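Local atomic coordinates of cyclohexadienyl dehydratase (PDB entry 5JOS), a protein that probably catalyses the dehydration and decarboxylation of prephenate and arogenate in phenylalanine biosynthesis, as a reconstructed ancestral enzyme built on a periplasmic binding protein fold. Residues E169-R174 and K190-L195; Y187-K190 and A196-L199. All coordinates share one frame; numbering follows the deposited sequence.

Contact 1: E169-R174 and K190-L195. With NA (sodium ion), chain B.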
# COMPACT_ATOMS: atom_id res chain seq x y z
N GLU A 169 -14.49 16.11 -13.99
CA GLU A 169 -15.92 16.28 -13.70
C GLU A 169 -16.15 16.50 -12.22
O GLU A 169 -17.04 17.23 -11.86
CB GLU A 169 -16.71 15.05 -14.10
CG GLU A 169 -16.65 14.73 -15.59
CD GLU A 169 -17.15 15.86 -16.42
OE1 GLU A 169 -18.29 16.24 -16.23
OE2 GLU A 169 -16.38 16.40 -17.23
N VAL A 170 -15.43 15.77 -11.36
CA VAL A 170 -15.55 15.98 -9.92
C VAL A 170 -15.11 17.41 -9.55
O VAL A 170 -15.81 18.11 -8.88
CB VAL A 170 -14.78 14.92 -9.11
CG1 VAL A 170 -14.78 15.24 -7.63
CG2 VAL A 170 -15.45 13.56 -9.30
N ALA A 171 -13.91 17.79 -9.97
CA ALA A 171 -13.32 19.07 -9.65
C ALA A 171 -14.15 20.18 -10.08
O ALA A 171 -14.15 21.17 -9.39
CB ALA A 171 -11.96 19.26 -10.31
N SER A 172 -14.79 20.09 -11.25
CA SER A 172 -15.51 21.24 -11.78
C SER A 172 -16.90 21.20 -11.20
O SER A 172 -17.67 22.05 -11.49
CB SER A 172 -15.63 21.12 -13.31
OG SER A 172 -16.38 19.89 -13.56
N GLY A 173 -17.28 20.19 -10.43
CA GLY A 173 -18.59 20.25 -9.74
C GLY A 173 -19.71 19.62 -10.55
O GLY A 173 -20.91 19.77 -10.22
N ARG A 174 -19.34 18.88 -11.59
CA ARG A 174 -20.33 18.21 -12.39
C ARG A 174 -20.61 16.80 -11.90
O ARG A 174 -21.46 16.16 -12.43
CB ARG A 174 -19.97 18.26 -13.91
CG ARG A 174 -19.97 19.69 -14.52
CD ARG A 174 -19.66 19.71 -16.04
NE ARG A 174 -18.30 19.19 -16.32
CZ ARG A 174 -17.20 19.93 -16.43
NH1 ARG A 174 -17.25 21.24 -16.31
NH2 ARG A 174 -16.03 19.36 -16.66
N LYS A 190 -3.23 14.00 -5.59
CA LYS A 190 -2.03 14.75 -5.34
C LYS A 190 -1.77 15.85 -6.36
O LYS A 190 -1.22 16.85 -6.00
CB LYS A 190 -0.82 13.91 -5.11
CG LYS A 190 -0.17 13.19 -6.23
CD LYS A 190 1.11 12.55 -5.68
CE LYS A 190 1.73 11.63 -6.73
NZ LYS A 190 3.21 11.62 -6.46
N LYS A 191 -2.27 15.68 -7.57
CA LYS A 191 -1.90 16.53 -8.70
C LYS A 191 -2.97 17.53 -9.04
O LYS A 191 -2.86 18.21 -10.05
CB LYS A 191 -1.57 15.62 -9.94
CG LYS A 191 -0.20 14.96 -9.72
CD LYS A 191 0.45 14.52 -11.05
CE LYS A 191 1.96 14.58 -10.93
NZ LYS A 191 2.58 13.86 -12.09
N HIS A 192 -4.00 17.61 -8.20
CA HIS A 192 -5.03 18.60 -8.38
C HIS A 192 -5.38 19.27 -7.03
O HIS A 192 -5.80 18.60 -6.11
CB HIS A 192 -6.24 17.96 -8.99
CG HIS A 192 -7.21 18.92 -9.57
ND1 HIS A 192 -7.79 19.96 -8.86
CD2 HIS A 192 -7.71 19.01 -10.83
CE1 HIS A 192 -8.61 20.63 -9.65
NE2 HIS A 192 -8.60 20.05 -10.84
N PRO A 193 -5.23 20.60 -6.92
CA PRO A 193 -5.49 21.25 -5.66
C PRO A 193 -6.92 21.21 -5.19
O PRO A 193 -7.21 21.54 -4.06
CB PRO A 193 -5.08 22.69 -5.92
CG PRO A 193 -5.31 22.87 -7.41
CD PRO A 193 -4.93 21.57 -7.98
N GLY A 194 -7.83 20.92 -6.10
CA GLY A 194 -9.26 20.95 -5.82
C GLY A 194 -9.77 19.57 -5.46
O GLY A 194 -10.94 19.39 -5.22
N LEU A 195 -8.93 18.56 -5.47
CA LEU A 195 -9.45 17.15 -5.24
C LEU A 195 -8.74 16.51 -4.05
O LEU A 195 -7.59 16.87 -3.70
CB LEU A 195 -9.22 16.27 -6.44
CG LEU A 195 -9.84 16.64 -7.78
CD1 LEU A 195 -9.43 15.70 -8.89
CD2 LEU A 195 -11.31 16.55 -7.73
NA NA B . -5.22 17.69 -4.03
O HOH W 1 -5.96 19.41 -2.53
O HOH W 2 -4.35 16.64 -2.14
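Ala171 CB is met by the imidazole of His192 at NE2, 3.5 Å away, where the last turn of helix 166-171 packs against the type I beta turn His192-Leu195 in a domain of the periplasmic binding protein fold. The methyl lies oblique to the ring, near both NE2 and CE1. His192 reaches it because CG stands anti to its backbone N (chi1 -163°), which swings the imidazole out from the turn to the helix. The other ring nitrogen is tied back: Gly194 N donates to ND1 over 2.9 Å, nearly in the ring plane, while Leu195 CG rests against one face, offset toward the rim. Leu195 CD2 adds the apolar part, crossing Val170 at a slant, 3.7 Å from its CG1 and 3.6 Å from Ala171 N, and it also touches the Ala171 methyl. Were His192 an alanine, the Ala171 methyl would probably lose its ring neighbour and the Gly194 amide the ND1 acceptor. His192 O and Leu195 O bind a sodium ion, at 2.3 and 2.5 Å. Beyond Ala171 the helix closes in a Schellman motif with Gly173 at positive phi. Arg174 then turns back to Glu169 in a side-on salt bridge, NE meeting OE1 and NH2 meeting OE2, each at 3.0 Å, both oxygens met from above the carboxylate plane.

Contact 2: Y187-K190 and A196-L199. With NA (sodium ion), chain B.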
# COMPACT_ATOMS: atom_id res chain seq x y z
N TYR A 187 -3.25 9.63 -7.00
CA TYR A 187 -2.51 10.37 -7.95
C TYR A 187 -3.28 11.62 -8.46
O TYR A 187 -2.69 12.69 -8.55
CB TYR A 187 -2.22 9.45 -9.09
CG TYR A 187 -1.50 10.08 -10.23
CD1 TYR A 187 -0.10 10.15 -10.30
CD2 TYR A 187 -2.26 10.60 -11.28
CE1 TYR A 187 0.52 10.76 -11.43
CE2 TYR A 187 -1.67 11.19 -12.37
CZ TYR A 187 -0.31 11.28 -12.46
OH TYR A 187 0.09 11.89 -13.61
N TYR A 188 -4.52 11.47 -8.81
CA TYR A 188 -5.34 12.62 -9.11
C TYR A 188 -5.47 13.61 -7.97
O TYR A 188 -5.38 14.81 -8.21
CB TYR A 188 -6.71 12.27 -9.57
CG TYR A 188 -6.73 11.45 -10.84
CD1 TYR A 188 -6.11 11.88 -12.00
CD2 TYR A 188 -7.52 10.25 -10.89
CE1 TYR A 188 -6.16 11.09 -13.18
CE2 TYR A 188 -7.61 9.48 -12.04
CZ TYR A 188 -6.93 9.90 -13.18
OH TYR A 188 -7.03 9.06 -14.24
N ALA A 189 -5.63 13.14 -6.73
CA ALA A 189 -5.63 14.07 -5.63
C ALA A 189 -4.32 14.70 -5.41
O ALA A 189 -4.23 15.87 -5.00
CB ALA A 189 -6.12 13.38 -4.38
N LYS A 190 -3.23 14.00 -5.59
CA LYS A 190 -2.03 14.75 -5.34
C LYS A 190 -1.77 15.85 -6.36
O LYS A 190 -1.22 16.85 -6.00
CB LYS A 190 -0.82 13.91 -5.11
CG LYS A 190 -0.17 13.19 -6.23
CD LYS A 190 1.11 12.55 -5.68
CE LYS A 190 1.73 11.63 -6.73
NZ LYS A 190 3.21 11.62 -6.46
N ALA A 196 -9.46 15.63 -3.39
CA ALA A 196 -8.96 14.85 -2.29
C ALA A 196 -9.37 13.40 -2.42
O ALA A 196 -10.40 13.05 -2.99
CB ALA A 196 -9.51 15.41 -0.99
N ALA A 197 -8.48 12.51 -2.02
CA ALA A 197 -8.79 11.05 -2.04
C ALA A 197 -9.13 10.69 -0.63
O ALA A 197 -8.40 11.06 0.25
CB ALA A 197 -7.57 10.22 -2.44
N VAL A 198 -10.18 9.95 -0.38
CA VAL A 198 -10.51 9.57 1.01
C VAL A 198 -10.37 8.07 1.21
O VAL A 198 -11.05 7.34 0.55
CB VAL A 198 -11.95 9.99 1.33
CG1 VAL A 198 -12.24 9.76 2.81
CG2 VAL A 198 -12.14 11.46 1.00
N LEU A 199 -9.48 7.58 2.06
CA LEU A 199 -9.31 6.12 2.22
C LEU A 199 -10.46 5.62 3.12
O LEU A 199 -10.75 6.20 4.10
CB LEU A 199 -7.97 5.67 2.78
CG LEU A 199 -6.65 5.93 2.03
CD1 LEU A 199 -5.52 5.36 2.90
CD2 LEU A 199 -6.71 5.33 0.59
NA NA B . -5.22 17.69 -4.03
O HOH W 2 -4.35 16.64 -2.14
O HOH W 1 -5.96 19.41 -2.53
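Ala189 O binds the sodium ion at 2.3 Å, and two waters share that ion, water 1 at 2.4 Å and water 2 at 2.3 Å from the metal; His192 O and Leu195 O complete the five ligands. A carbonyl in the last turn of helix 182-190 is thus held by a cation, an example of how a loop that doubles back on a helix can be fastened through main-chain oxygens, with no side chain among the five ligands. The contact with the following strand is made by the side chain of the same residue: Ala189 CB points toward 196-199 and lies over the peptide linking Ala196 to Ala197, 3.4 Å from Ala197 N and 3.8 Å from Ala196 C. Ala197 CB is turned back toward the helix and meets Ala189 CB at 4.0 Å, methyl to methyl, whereas Ala196 points its methyl away. With only small residues at the interface, helix and strand come close, the CA atoms of Ala189 and Ala196 being 4.8 Å apart. Strand 195-197 is an outermost strand of the five-stranded mixed sheet, bonded to strand 111-116 through Ala196 and Val115, and helix 182-190 lies against both, with Ala189 also touching Leu114 and Ala197 reaching Ala185 and Leu186.

Overall arrangement
The two contacts interleave along the chain, 190-195 running from the end of 187-190 to the start of 196-199, and they share Lys190, their centres about 10 Å apart. The sodium ion joins them: contact 2 supplies one carbonyl ligand, contact 1 the other two, and both waters on the metal belong to both. They also meet directly, with Leu195 O 3.8 Å from Ala189 CB and Leu195 CD1 4.2 Å from Tyr188 O. The loop 190-195 touches helix 166-171 on one flank, while the residues around it fasten helix 182-190 to an edge strand. Contact 1 lies farther out, about 23 Å from the chain's centre to its own, against about 14 Å for contact 2.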